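Local coordinates for 3-carboxy-cis,cis-muconate cycloisomerase (Pseudomonas putida, PDB 1RE5), which is a cycloisomerase of the largely helical fumarase and adenylosuccinate lyase superfamily, assembled here from four copies of one chain, at residues Thr105-Asp111 with Trp226-Arg230; Glu267-Gly272 with Val343-Glu349. All blocks are in the same frame, centred on the assembly; numbering follows the deposited sequence.

How the contacts relate
Following the chain from its N terminus, contact 1 comes first: residues 226-230 return to the start of helix 106-142 and close a loop of 114 intervening residues, 69 of them helical. Contact 2 closes a shorter one, 70 residues between 267-272 and 343-349. The two loops lie in series, neither nested nor crossed. Their centres are about 45 Å apart, on opposite sides of the chain's centre, with nearest atoms about 31 Å apart. Three long helices span the gap: 106-142 and 231-257 start at contact 1 and send Leu-132 and Ile-254 to side chains of contact 2, while 319-347 places Glu-323 beside contact 1 and ends in contact 2.

Contact 1: residues Thr105-Asp111 with Trp226-Arg230; sequences TSQDAMD and WHTQR
Arg-230 NH1 serves two oxygens: it donates to Asp-111 OD2 at 2.7 Å with an N-H...O angle of 170°, and more weakly to the carbonyl oxygen of Trp-226, at the start of the turn that precedes it. Beside it, Arg-230 NH2 reaches Asp-111 OD1 at 3.0 Å, an almost straight bond, so the guanidinium meets the carboxylate end-on, one nitrogen to each oxygen. Both oxygens lie close to the guanidinium plane and are approached on their syn sides but from clearly out of the carboxylate plane, the two flat groups being turned 27° apart. Glu-323 forms a second salt bridge to NH2, so two acids share the buried arginine charge. The pair joins the first turns of helix 106-142 to a type I beta turn, Trp-226 to Gln-229, that leads into helix 231-257; both helices belong to the long-helix bundle characteristic of this superfamily. Gln-107, its CG anti to the backbone N (chi1 -167°) and the chain extended, runs alongside His-227, the two side chains pointing in opposing senses, with Gln-107 CG 3.8 Å from His-227 ND1. Asp-108 OD1 sits at the edge of the imidazole, near its plane and 3.0 Å from His-227 CE1, and the amide of Gly-193 also bonds to this oxygen.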
loop_
_atom_site.group_PDB
_atom_site.type_symbol
_atom_site.label_atom_id
_atom_site.label_comp_id
_atom_site.label_asym_id
_atom_site.label_seq_id
_atom_site.Cartn_x
_atom_site.Cartn_y
_atom_site.Cartn_z
ATOM N N THR D 105 -6.775 -0.437 -32.452
ATOM C CA THR D 105 -6.950 -1.567 -31.563
ATOM C C THR D 105 -7.806 -1.085 -30.396
ATOM O O THR D 105 -7.963 0.115 -30.208
ATOM C CB THR D 105 -5.562 -2.106 -31.095
ATOM O OG1 THR D 105 -5.737 -3.322 -30.367
ATOM C CG2 THR D 105 -4.849 -1.098 -30.226
ATOM N N SER D 106 -8.377 -2.011 -29.635
ATOM C CA SER D 106 -9.222 -1.657 -28.493
ATOM C C SER D 106 -8.576 -0.667 -27.515
ATOM O O SER D 106 -9.185 0.341 -27.134
ATOM C CB SER D 106 -9.623 -2.924 -27.735
ATOM O OG SER D 106 -10.444 -3.762 -28.530
ATOM N N GLN D 107 -7.342 -0.947 -27.109
ATOM C CA GLN D 107 -6.662 -0.064 -26.169
ATOM C C GLN D 107 -6.499 1.372 -26.690
ATOM O O GLN D 107 -6.467 2.316 -25.902
ATOM C CB GLN D 107 -5.295 -0.643 -25.772
ATOM C CG GLN D 107 -4.691 0.072 -24.569
ATOM C CD GLN D 107 -3.410 -0.545 -24.076
ATOM O OE1 GLN D 107 -2.828 -0.081 -23.098
ATOM N NE2 GLN D 107 -2.958 -1.592 -24.746
ATOM N N ASP D 108 -6.396 1.537 -28.006
ATOM C CA ASP D 108 -6.257 2.872 -28.577
ATOM C C ASP D 108 -7.472 3.698 -28.190
ATOM O O ASP D 108 -7.340 4.854 -27.759
ATOM C CB ASP D 108 -6.178 2.818 -30.099
ATOM C CG ASP D 108 -4.901 2.190 -30.596
ATOM O OD1 ASP D 108 -3.841 2.450 -30.000
ATOM O OD2 ASP D 108 -4.948 1.446 -31.598
ATOM N N ALA D 109 -8.653 3.095 -28.334
ATOM C CA ALA D 109 -9.897 3.790 -28.014
ATOM C C ALA D 109 -10.051 4.011 -26.515
ATOM O O ALA D 109 -10.459 5.084 -26.064
ATOM C CB ALA D 109 -11.083 3.009 -28.544
ATOM N N MET D 110 -9.724 2.983 -25.744
ATOM C CA MET D 110 -9.817 3.052 -24.295
ATOM C C MET D 110 -8.851 4.060 -23.641
ATOM O O MET D 110 -9.272 4.912 -22.848
ATOM C CB MET D 110 -9.576 1.671 -23.730
ATOM C CG MET D 110 -10.596 0.671 -24.175
ATOM S SD MET D 110 -10.420 -0.812 -23.187
ATOM C CE MET D 110 -9.835 -1.952 -24.450
ATOM N N ASP D 111 -7.562 3.969 -23.954
ATOM C CA ASP D 111 -6.605 4.896 -23.365
ATOM C C ASP D 111 -6.862 6.333 -23.814
ATOM O O ASP D 111 -6.806 7.264 -23.007
ATOM C CB ASP D 111 -5.162 4.505 -23.718
ATOM C CG ASP D 111 -4.595 3.417 -22.811
ATOM O OD1 ASP D 111 -5.281 2.986 -21.852
ATOM O OD2 ASP D 111 -3.442 2.994 -23.065
ATOM N N TRP D 226 2.102 4.017 -26.333
ATOM C CA TRP D 226 2.499 3.590 -24.988
ATOM C C TRP D 226 1.548 2.574 -24.335
ATOM O O TRP D 226 1.193 2.715 -23.168
ATOM C CB TRP D 226 2.654 4.814 -24.077
ATOM C CG TRP D 226 1.549 5.821 -24.248
ATOM C CD1 TRP D 226 1.398 6.701 -25.282
ATOM C CD2 TRP D 226 0.402 5.994 -23.405
ATOM N NE1 TRP D 226 0.229 7.409 -25.137
ATOM C CE2 TRP D 226 -0.402 6.996 -23.995
ATOM C CE3 TRP D 226 -0.027 5.396 -22.207
ATOM C CZ2 TRP D 226 -1.613 7.414 -23.431
ATOM C CZ3 TRP D 226 -1.235 5.813 -21.645
ATOM C CH2 TRP D 226 -2.012 6.814 -22.262
ATOM N N HIS D 227 1.160 1.541 -25.082
ATOM C CA HIS D 227 0.253 0.522 -24.556
ATOM C C HIS D 227 0.722 -0.109 -23.242
ATOM O O HIS D 227 -0.106 -0.414 -22.375
ATOM C CB HIS D 227 0.027 -0.594 -25.586
ATOM C CG HIS D 227 -0.625 -0.130 -26.850
ATOM N ND1 HIS D 227 -1.738 0.684 -26.856
ATOM C CD2 HIS D 227 -0.315 -0.353 -28.147
ATOM C CE1 HIS D 227 -2.082 0.948 -28.104
ATOM N NE2 HIS D 227 -1.234 0.332 -28.908
ATOM N N THR D 228 2.031 -0.318 -23.090
ATOM C CA THR D 228 2.546 -0.925 -21.867
ATOM C C THR D 228 3.609 -0.087 -21.131
ATOM O O THR D 228 4.397 -0.613 -20.325
ATOM C CB THR D 228 3.080 -2.363 -22.129
ATOM O OG1 THR D 228 4.182 -2.330 -23.043
ATOM C CG2 THR D 228 1.988 -3.224 -22.720
ATOM N N GLN D 229 3.628 1.214 -21.426
ATOM C CA GLN D 229 4.516 2.164 -20.755
ATOM C C GLN D 229 3.507 3.125 -20.105
ATOM O O GLN D 229 3.072 4.103 -20.732
ATOM C CB GLN D 229 5.388 2.907 -21.769
ATOM C CG GLN D 229 6.462 2.055 -22.468
ATOM C CD GLN D 229 7.500 1.469 -21.517
ATOM O OE1 GLN D 229 7.665 1.941 -20.389
ATOM N NE2 GLN D 229 8.215 0.444 -21.976
ATOM N N ARG D 230 3.138 2.846 -18.854
ATOM C CA ARG D 230 2.116 3.633 -18.168
ATOM C C ARG D 230 2.561 4.759 -17.215
ATOM O O ARG D 230 1.735 5.292 -16.455
ATOM C CB ARG D 230 1.203 2.668 -17.408
ATOM C CG ARG D 230 1.076 1.303 -18.060
ATOM C CD ARG D 230 0.325 1.404 -19.354
ATOM N NE ARG D 230 -1.102 1.602 -19.127
ATOM C CZ ARG D 230 -1.949 2.026 -20.063
ATOM N NH1 ARG D 230 -1.508 2.301 -21.285
ATOM N NH2 ARG D 230 -3.237 2.165 -19.784
#

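Contact 2: residues Glu267-Gly272 with Val343-Glu349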
loop_
_atom_site.group_PDB
_atom_site.type_symbol
_atom_site.label_atom_id
_atom_site.label_comp_id
_atom_site.label_asym_id
_atom_site.label_seq_id
_atom_site.Cartn_x
_atom_site.Cartn_y
_atom_site.Cartn_z
ATOM N N GLU D 267 -14.856 24.605 11.972
ATOM C CA GLU D 267 -15.410 24.474 10.640
ATOM C C GLU D 267 -16.679 25.320 10.635
ATOM O O GLU D 267 -17.289 25.543 11.674
ATOM C CB GLU D 267 -15.783 23.030 10.369
ATOM C CG GLU D 267 -14.661 22.170 9.885
ATOM C CD GLU D 267 -15.151 20.787 9.542
ATOM O OE1 GLU D 267 -16.297 20.668 9.061
ATOM O OE2 GLU D 267 -14.393 19.821 9.743
ATOM N N PRO D 268 -17.108 25.783 9.463
ATOM C CA PRO D 268 -18.313 26.604 9.368
ATOM C C PRO D 268 -19.556 25.909 9.884
ATOM O O PRO D 268 -19.540 24.719 10.174
ATOM C CB PRO D 268 -18.436 26.862 7.874
ATOM C CG PRO D 268 -17.053 26.720 7.376
ATOM C CD PRO D 268 -16.536 25.548 8.134
ATOM N N SER D 269 -20.639 26.689 9.933
ATOM C CA SER D 269 -21.979 26.268 10.347
ATOM C C SER D 269 -22.286 26.539 11.819
ATOM O O SER D 269 -22.505 25.604 12.594
ATOM C CB SER D 269 -22.204 24.783 10.024
ATOM O OG SER D 269 -23.585 24.470 9.956
ATOM N N ALA D 270 -22.312 27.825 12.187
ATOM C CA ALA D 270 -22.604 28.278 13.560
ATOM C C ALA D 270 -21.483 27.907 14.545
ATOM O O ALA D 270 -20.465 27.332 14.137
ATOM C CB ALA D 270 -23.960 27.697 14.035
ATOM N N PRO D 271 -21.642 28.251 15.848
ATOM C CA PRO D 271 -20.612 27.926 16.850
ATOM C C PRO D 271 -20.133 26.468 16.766
ATOM O O PRO D 271 -20.586 25.607 17.524
ATOM C CB PRO D 271 -21.314 28.240 18.170
ATOM C CG PRO D 271 -22.131 29.446 17.808
ATOM C CD PRO D 271 -22.719 29.063 16.455
ATOM N N GLY D 272 -19.208 26.209 15.845
ATOM C CA GLY D 272 -18.704 24.864 15.652
ATOM C C GLY D 272 -19.354 24.231 14.430
ATOM O O GLY D 272 -18.870 24.401 13.308
ATOM N N VAL D 343 -14.833 24.694 1.378
ATOM C CA VAL D 343 -15.862 25.086 2.322
ATOM C C VAL D 343 -15.275 25.538 3.647
ATOM O O VAL D 343 -15.624 26.610 4.133
ATOM C CB VAL D 343 -16.846 23.947 2.612
ATOM C CG1 VAL D 343 -17.732 24.315 3.802
ATOM C CG2 VAL D 343 -17.695 23.683 1.403
ATOM N N ILE D 344 -14.384 24.740 4.233
ATOM C CA ILE D 344 -13.834 25.142 5.514
ATOM C C ILE D 344 -12.843 26.280 5.392
ATOM O O ILE D 344 -12.773 27.127 6.262
ATOM C CB ILE D 344 -13.170 23.958 6.324
ATOM C CG1 ILE D 344 -11.666 24.162 6.387
ATOM C CG2 ILE D 344 -13.525 22.589 5.743
ATOM C CD1 ILE D 344 -10.985 23.085 7.153
ATOM N N ALA D 345 -12.084 26.327 4.312
ATOM C CA ALA D 345 -11.110 27.400 4.170
ATOM C C ALA D 345 -11.746 28.784 4.156
ATOM O O ALA D 345 -11.248 29.721 4.789
ATOM C CB ALA D 345 -10.293 27.204 2.906
ATOM N N GLU D 346 -12.851 28.924 3.439
ATOM C CA GLU D 346 -13.468 30.231 3.344
ATOM C C GLU D 346 -14.413 30.546 4.475
ATOM O O GLU D 346 -14.817 31.693 4.639
ATOM C CB GLU D 346 -14.200 30.375 2.015
ATOM C CG GLU D 346 -15.544 29.694 1.970
ATOM C CD GLU D 346 -16.079 29.612 0.560
ATOM O OE1 GLU D 346 -15.986 30.629 -0.170
ATOM O OE2 GLU D 346 -16.594 28.535 0.187
ATOM N N GLY D 347 -14.757 29.552 5.279
ATOM C CA GLY D 347 -15.685 29.826 6.348
ATOM C C GLY D 347 -15.272 29.465 7.751
ATOM O O GLY D 347 -16.116 29.500 8.647
ATOM N N MET D 348 -14.007 29.149 7.996
ATOM C CA MET D 348 -13.680 28.776 9.358
ATOM C C MET D 348 -13.740 29.934 10.328
ATOM O O MET D 348 -13.445 31.068 9.974
ATOM C CB MET D 348 -12.340 28.024 9.444
ATOM C CG MET D 348 -11.343 28.365 8.401
ATOM S SD MET D 348 -10.591 29.895 8.786
ATOM C CE MET D 348 -9.195 29.308 9.787
ATOM N N GLU D 349 -14.170 29.612 11.547
ATOM C CA GLU D 349 -14.327 30.555 12.648
ATOM C C GLU D 349 -13.113 30.542 13.551
ATOM O O GLU D 349 -12.689 29.476 14.008
ATOM C CB GLU D 349 -15.542 30.175 13.487
ATOM C CG GLU D 349 -16.867 30.261 12.756
ATOM C CD GLU D 349 -18.003 29.692 13.571
ATOM O OE1 GLU D 349 -18.197 30.149 14.722
ATOM O OE2 GLU D 349 -18.697 28.786 13.062
#
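With CG of Glu-349 anti to its carbonyl carbon (chi1 -64°) and the chain extended beyond it (chi2 172°), the carboxylate is carried out over the 267-272 loop, where OE2 of Glu-349 lies 2.5 Å from the carbonyl oxygen of Ala-270. Nothing can be read from that closeness: residues 270-272 are poorly ordered, the same Ala-270 oxygen is modelled too near Gly-272 N, and the resolution is modest. Firmer evidence comes from Pro-268, the residue most deeply engaged. Its ring lies against the C-terminal part of helix 319-347: CG is 3.2 Å from the carbonyl oxygen of Gly-347 and CD 3.8 Å from CA of Ile-344. Gly-347, having no side chain, presents bare backbone to the proline ring. Apolar contacts flank this point, with Pro-268 CD 4.1 Å from Ile-344 CB and Pro-268 CG 4.4 Å from Val-343 CG1. Glu-267 takes part through its aliphatic stem, CG standing 4.3 Å from Ile-344 CB, while its carboxylate accepts hydrogen bonds from the amides of Gly-287 and Ala-288 at the start of helix 286-307; the positive end of that helix dipole would probably stabilise the negative charge. Backbone hydrogen bonds between Glu-349 and Phe-266 pair the short antiparallel strands 265-266 and 349-350, which is consistent with the close approach beside them, the CA atoms of Glu-267 and Met-348 being 4.8 Å apart. Within the fold, Ile-344 packs on Phe-250 and Ile-254 of helix 231-257, and Ala-345 on Leu-132, Thr-135 and Leu-136 of helix 106-142.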